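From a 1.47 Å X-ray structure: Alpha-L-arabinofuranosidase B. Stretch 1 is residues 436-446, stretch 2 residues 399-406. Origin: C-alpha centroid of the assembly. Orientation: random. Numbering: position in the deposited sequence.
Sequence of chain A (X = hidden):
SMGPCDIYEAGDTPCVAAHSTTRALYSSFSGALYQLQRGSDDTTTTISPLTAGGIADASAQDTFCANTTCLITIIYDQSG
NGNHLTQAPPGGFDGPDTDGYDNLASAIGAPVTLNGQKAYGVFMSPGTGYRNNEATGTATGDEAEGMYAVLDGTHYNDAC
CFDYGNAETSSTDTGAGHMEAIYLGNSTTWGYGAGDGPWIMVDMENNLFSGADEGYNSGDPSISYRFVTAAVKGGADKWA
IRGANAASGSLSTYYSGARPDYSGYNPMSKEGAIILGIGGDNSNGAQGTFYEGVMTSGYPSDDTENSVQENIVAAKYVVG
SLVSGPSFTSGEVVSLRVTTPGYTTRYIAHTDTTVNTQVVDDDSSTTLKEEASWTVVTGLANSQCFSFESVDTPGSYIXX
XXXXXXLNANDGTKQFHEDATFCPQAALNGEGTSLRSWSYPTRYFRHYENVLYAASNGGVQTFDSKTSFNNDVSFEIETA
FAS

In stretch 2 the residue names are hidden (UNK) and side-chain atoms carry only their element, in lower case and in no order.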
# COMPACT_ATOMS: atom_id res chain seq x y z
N ARG A 436 -9.00 1.88 -12.44
CA ARG A 436 -8.38 1.12 -11.34
C ARG A 436 -8.85 1.69 -10.01
O ARG A 436 -8.83 2.87 -9.83
CB ARG A 436 -6.86 1.25 -11.46
CG ARG A 436 -6.09 0.31 -10.55
CD ARG A 436 -4.58 0.35 -10.75
NE ARG A 436 -4.11 1.66 -10.39
CZ ARG A 436 -3.75 2.64 -11.24
NH1 ARG A 436 -3.76 2.47 -12.55
NH2 ARG A 436 -3.39 3.84 -10.76
N SER A 437 -9.21 0.84 -9.07
CA SER A 437 -9.55 1.27 -7.70
C SER A 437 -8.33 1.96 -7.09
O SER A 437 -7.26 1.33 -7.07
CB SER A 437 -10.03 0.16 -6.87
OG SER A 437 -10.10 0.53 -5.49
N TRP A 438 -8.47 3.17 -6.57
CA TRP A 438 -7.37 3.80 -5.81
C TRP A 438 -7.10 3.01 -4.55
O TRP A 438 -5.92 2.78 -4.20
CB TRP A 438 -7.74 5.24 -5.47
CG TRP A 438 -6.67 5.89 -4.65
CD1 TRP A 438 -5.51 6.45 -5.11
CD2 TRP A 438 -6.59 5.90 -3.23
NE1 TRP A 438 -4.73 6.83 -4.06
CE2 TRP A 438 -5.36 6.51 -2.89
CE3 TRP A 438 -7.43 5.45 -2.21
CZ2 TRP A 438 -4.95 6.67 -1.57
CZ3 TRP A 438 -7.04 5.62 -0.91
CH2 TRP A 438 -5.79 6.17 -0.59
N SER A 439 -8.13 2.58 -3.81
CA SER A 439 -7.91 1.99 -2.49
C SER A 439 -7.48 0.50 -2.62
O SER A 439 -6.78 0.01 -1.72
CB SER A 439 -9.10 2.16 -1.61
OG SER A 439 -10.22 1.50 -2.16
N TYR A 440 -7.88 -0.17 -3.68
CA TYR A 440 -7.52 -1.58 -3.96
C TYR A 440 -7.00 -1.66 -5.37
O TYR A 440 -7.71 -2.07 -6.31
CB TYR A 440 -8.71 -2.54 -3.78
CG TYR A 440 -9.12 -2.83 -2.37
CD1 TYR A 440 -9.81 -1.89 -1.61
CD2 TYR A 440 -8.82 -4.08 -1.80
CE1 TYR A 440 -10.24 -2.19 -0.32
CE2 TYR A 440 -9.21 -4.36 -0.51
CZ TYR A 440 -9.97 -3.45 0.19
OH TYR A 440 -10.39 -3.76 1.46
N PRO A 441 -5.73 -1.25 -5.62
CA PRO A 441 -5.25 -1.15 -6.98
C PRO A 441 -4.99 -2.44 -7.75
O PRO A 441 -4.68 -2.39 -8.92
CB PRO A 441 -3.98 -0.30 -6.86
CG PRO A 441 -3.54 -0.57 -5.43
CD PRO A 441 -4.82 -0.66 -4.62
N THR A 442 -5.22 -3.56 -7.08
CA THR A 442 -5.29 -4.84 -7.80
C THR A 442 -6.65 -5.01 -8.51
O THR A 442 -6.80 -5.97 -9.26
CB THR A 442 -5.13 -6.04 -6.86
OG1 THR A 442 -6.10 -5.98 -5.80
CG2 THR A 442 -3.74 -6.05 -6.25
N ARG A 443 -7.57 -4.09 -8.25
CA ARG A 443 -8.95 -4.23 -8.77
C ARG A 443 -9.35 -3.07 -9.66
O ARG A 443 -8.92 -1.94 -9.47
CB ARG A 443 -9.89 -4.38 -7.59
CG ARG A 443 -9.69 -5.68 -6.82
CD ARG A 443 -10.53 -5.79 -5.56
NE ARG A 443 -10.31 -7.09 -4.96
CZ ARG A 443 -10.88 -8.24 -5.36
NH1 ARG A 443 -11.79 -8.24 -6.30
NH2 ARG A 443 -10.49 -9.39 -4.83
N TYR A 444 -10.22 -3.41 -10.61
CA TYR A 444 -10.66 -2.55 -11.69
C TYR A 444 -12.16 -2.66 -11.88
O TYR A 444 -12.71 -3.72 -11.62
CB TYR A 444 -10.03 -2.99 -13.02
CG TYR A 444 -8.54 -2.76 -13.13
CD1 TYR A 444 -7.65 -3.63 -12.58
CD2 TYR A 444 -8.06 -1.65 -13.80
CE1 TYR A 444 -6.29 -3.35 -12.61
CE2 TYR A 444 -6.70 -1.40 -13.90
CZ TYR A 444 -5.83 -2.28 -13.32
OH TYR A 444 -4.46 -2.03 -13.42
N PHE A 445 -12.78 -1.58 -12.34
CA PHE A 445 -14.16 -1.72 -12.92
C PHE A 445 -14.15 -2.94 -13.84
O PHE A 445 -13.31 -2.99 -14.77
CB PHE A 445 -14.60 -0.54 -13.77
CG PHE A 445 -15.23 0.65 -13.08
CD1 PHE A 445 -14.77 1.18 -11.89
CD2 PHE A 445 -16.34 1.25 -13.67
CE1 PHE A 445 -15.34 2.31 -11.33
CE2 PHE A 445 -16.92 2.37 -13.11
CZ PHE A 445 -16.44 2.88 -11.94
N ARG A 446 -15.05 -3.89 -13.62
CA ARG A 446 -15.08 -5.13 -14.43
C ARG A 446 -16.54 -5.59 -14.52
O ARG A 446 -17.15 -5.78 -13.45
CB ARG A 446 -14.20 -6.22 -13.81
CG ARG A 446 -14.03 -7.47 -14.69
CD ARG A 446 -15.00 -8.62 -14.34
NE ARG A 446 -14.85 -9.60 -15.40
CZ ARG A 446 -13.90 -10.54 -15.42
NH1 ARG A 446 -13.22 -10.83 -14.34
NH2 ARG A 446 -13.72 -11.23 -16.54
N UNK A 399 -19.21 3.36 -6.01
CA UNK A 399 -18.27 2.96 -4.93
C UNK A 399 -18.23 1.46 -4.91
O UNK A 399 -19.21 0.76 -5.23
c UNK A 399 -19.67 2.57 0.08
n UNK A 399 -18.86 2.81 1.09
c UNK A 399 -19.97 1.82 -2.24
n UNK A 399 -19.23 1.97 -1.01
c UNK A 399 -18.68 3.58 -3.59
c UNK A 399 -20.03 3.09 -3.05
n UNK A 399 -20.93 2.98 0.17
N UNK A 400 -17.10 0.90 -4.50
CA UNK A 400 -17.05 -0.54 -4.26
C UNK A 400 -17.42 -0.86 -2.81
O UNK A 400 -17.10 -0.08 -1.87
c UNK A 400 -13.53 0.17 -4.37
c UNK A 400 -12.98 -0.70 -2.42
n UNK A 400 -12.62 0.22 -3.35
n UNK A 400 -14.14 -1.24 -2.78
c UNK A 400 -14.49 -0.69 -3.99
c UNK A 400 -15.71 -1.15 -4.73
N UNK A 401 -18.02 -2.02 -2.62
CA UNK A 401 -18.49 -2.53 -1.32
C UNK A 401 -18.60 -4.03 -1.45
O UNK A 401 -19.33 -4.55 -2.32
o UNK A 401 -21.22 -3.03 4.34
c UNK A 401 -20.25 -2.22 0.43
c UNK A 401 -19.92 -1.34 1.43
c UNK A 401 -20.90 -3.39 0.75
c UNK A 401 -21.23 -3.67 2.07
c UNK A 401 -20.91 -2.76 3.05
c UNK A 401 -19.86 -1.91 -0.98
c UNK A 401 -20.25 -1.59 2.75
N UNK A 402 -17.83 -4.76 -0.65
CA UNK A 402 -17.67 -6.21 -0.85
C UNK A 402 -17.24 -6.47 -2.30
O UNK A 402 -17.57 -7.51 -2.89
o UNK A 402 -18.18 -7.23 1.71
n UNK A 402 -20.42 -7.20 1.39
c UNK A 402 -19.16 -7.17 0.96
c UNK A 402 -18.96 -6.99 -0.53
N UNK A 403 -16.53 -5.51 -2.91
CA UNK A 403 -15.98 -5.59 -4.28
C UNK A 403 -17.05 -5.63 -5.38
O UNK A 403 -16.72 -5.82 -6.55
c UNK A 403 -15.03 -6.78 -4.44
c UNK A 403 -13.11 -5.58 -3.31
c UNK A 403 -12.06 -5.55 -2.39
c UNK A 403 -13.87 -6.73 -3.46
c UNK A 403 -11.81 -6.64 -1.63
c UNK A 403 -13.62 -7.80 -2.65
c UNK A 403 -12.53 -7.78 -1.78
N UNK A 404 -18.30 -5.30 -5.02
CA UNK A 404 -19.33 -4.99 -6.03
C UNK A 404 -19.43 -3.46 -6.15
O UNK A 404 -19.28 -2.72 -5.15
c UNK A 404 -20.69 -5.58 -5.63
c UNK A 404 -21.73 -5.33 -6.72
o UNK A 404 -24.00 -5.84 -7.33
o UNK A 404 -23.06 -6.96 -5.64
c UNK A 404 -23.04 -6.09 -6.53
N UNK A 405 -19.68 -2.97 -7.35
CA UNK A 405 -19.87 -1.51 -7.56
C UNK A 405 -21.35 -1.17 -7.29
O UNK A 405 -22.24 -1.76 -7.95
c UNK A 405 -17.06 -1.00 -8.20
c UNK A 405 -19.48 -1.05 -8.95
c UNK A 405 -17.66 -0.60 -10.57
c UNK A 405 -18.01 -1.35 -9.33
N UNK A 406 -21.51 -0.22 -6.41
CA UNK A 406 -22.85 0.23 -5.97
C UNK A 406 -22.91 1.72 -6.16
O UNK A 406 -21.90 2.42 -6.18
c UNK A 406 -23.00 -1.54 -4.06
c UNK A 406 -23.29 -1.58 -2.58
c UNK A 406 -23.93 -2.48 -4.83
c UNK A 406 -23.09 -0.08 -4.50
O HOH W 1 -11.32 2.85 -4.76

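Position 399 carries seven side-chain atoms: three carbons, a nitrogen, then a carbon holding two more nitrogens. That guanidinium makes it Arg 399. Its CA-to-CB bond points away from stretch 1 and the chain touches nothing there; instead NE donates to its neighbour's backbone, the O of residue 400, at 3.1 Å.

Position 400 points toward stretch 1 with one carbon leading to a five-membered ring of three carbons and two nitrogens. One ring nitrogen sits 3.0 Å from Ser 439 OG and 3.3 Å from Ser 437 OG, and a ring carbon lies 3.5 Å from Tyr 440 CD1. Such a ring belongs to histidine, His 400. NE2 donates a hydrogen bond to Ser 439 OG, which lies at the ring edge near its plane, where an N-H can reach it. Ser 437 OG is already an acceptor for Tyr 440 N at 2.9 Å, and it donates to water 1, whose O is 2.7 Å away. Ser 437 OG is thus tied to its own loop and to the water, while Ser 439 OG receives the imidazole N-H. ND1 is hydrogen-bonded elsewhere in the structure.

Position 401 has one carbon, then a six-carbon ring bearing an oxygen: Tyr 401. It is exposed and out of reach of stretch 1. Its backbone matters more, since N and O pair with O and N of residue 404, at 2.9 and 3.0 Å respectively, closing a hairpin.

Position 402 has two carbons, the second carrying one oxygen and one nitrogen. The four-atom amide identifies Asn 402, also exposed and out of reach. Its phi/psi of 53/29 is left-handed, as the type I' turn from Tyr 401 to position 404 requires, and asparagine tolerates that region well.

Position 403, also left-handed at 67/14, bears one carbon and a plain six-carbon ring. The Arg 443 guanidinium lies flat on the face of this ring, while its edge meets the face of Tyr 440. This is Phe 403, and of the eight residues it gives the contact its largest covered area. Arg 443 CZ is 3.8 Å from the centroid of the Phe 403 ring, and Phe 403 CE1 approaches Tyr 440 CD2 at 3.6 Å.

Position 404 has three carbons, the third carrying two oxygens: a carboxylate, Glu 404, out of reach of stretch 1.

Position 405 has four carbons forked at the second, and one terminal carbon stands over the face of the Phe 445 ring, 3.6 Å from Phe 445 CD1. This is Leu 405; its CD1 makes a CH-pi contact.

Position 406 shows the same forked four carbons, Leu 406, but lies out of reach; its N and O pair with Arg 399 O and N.

The rule is a division by position. The hairpin sends His 400, Phe 403 and Leu 405 toward stretch 1, and each meets a different kind of partner: a serine pair with water, a cation beside an aromatic face, and a phenyl ring. Tyr 440 touches both His 400 and Phe 403, joining the polar patch to the aromatic cluster at the turn.

Stretch 2 399-406: RHYNFELL
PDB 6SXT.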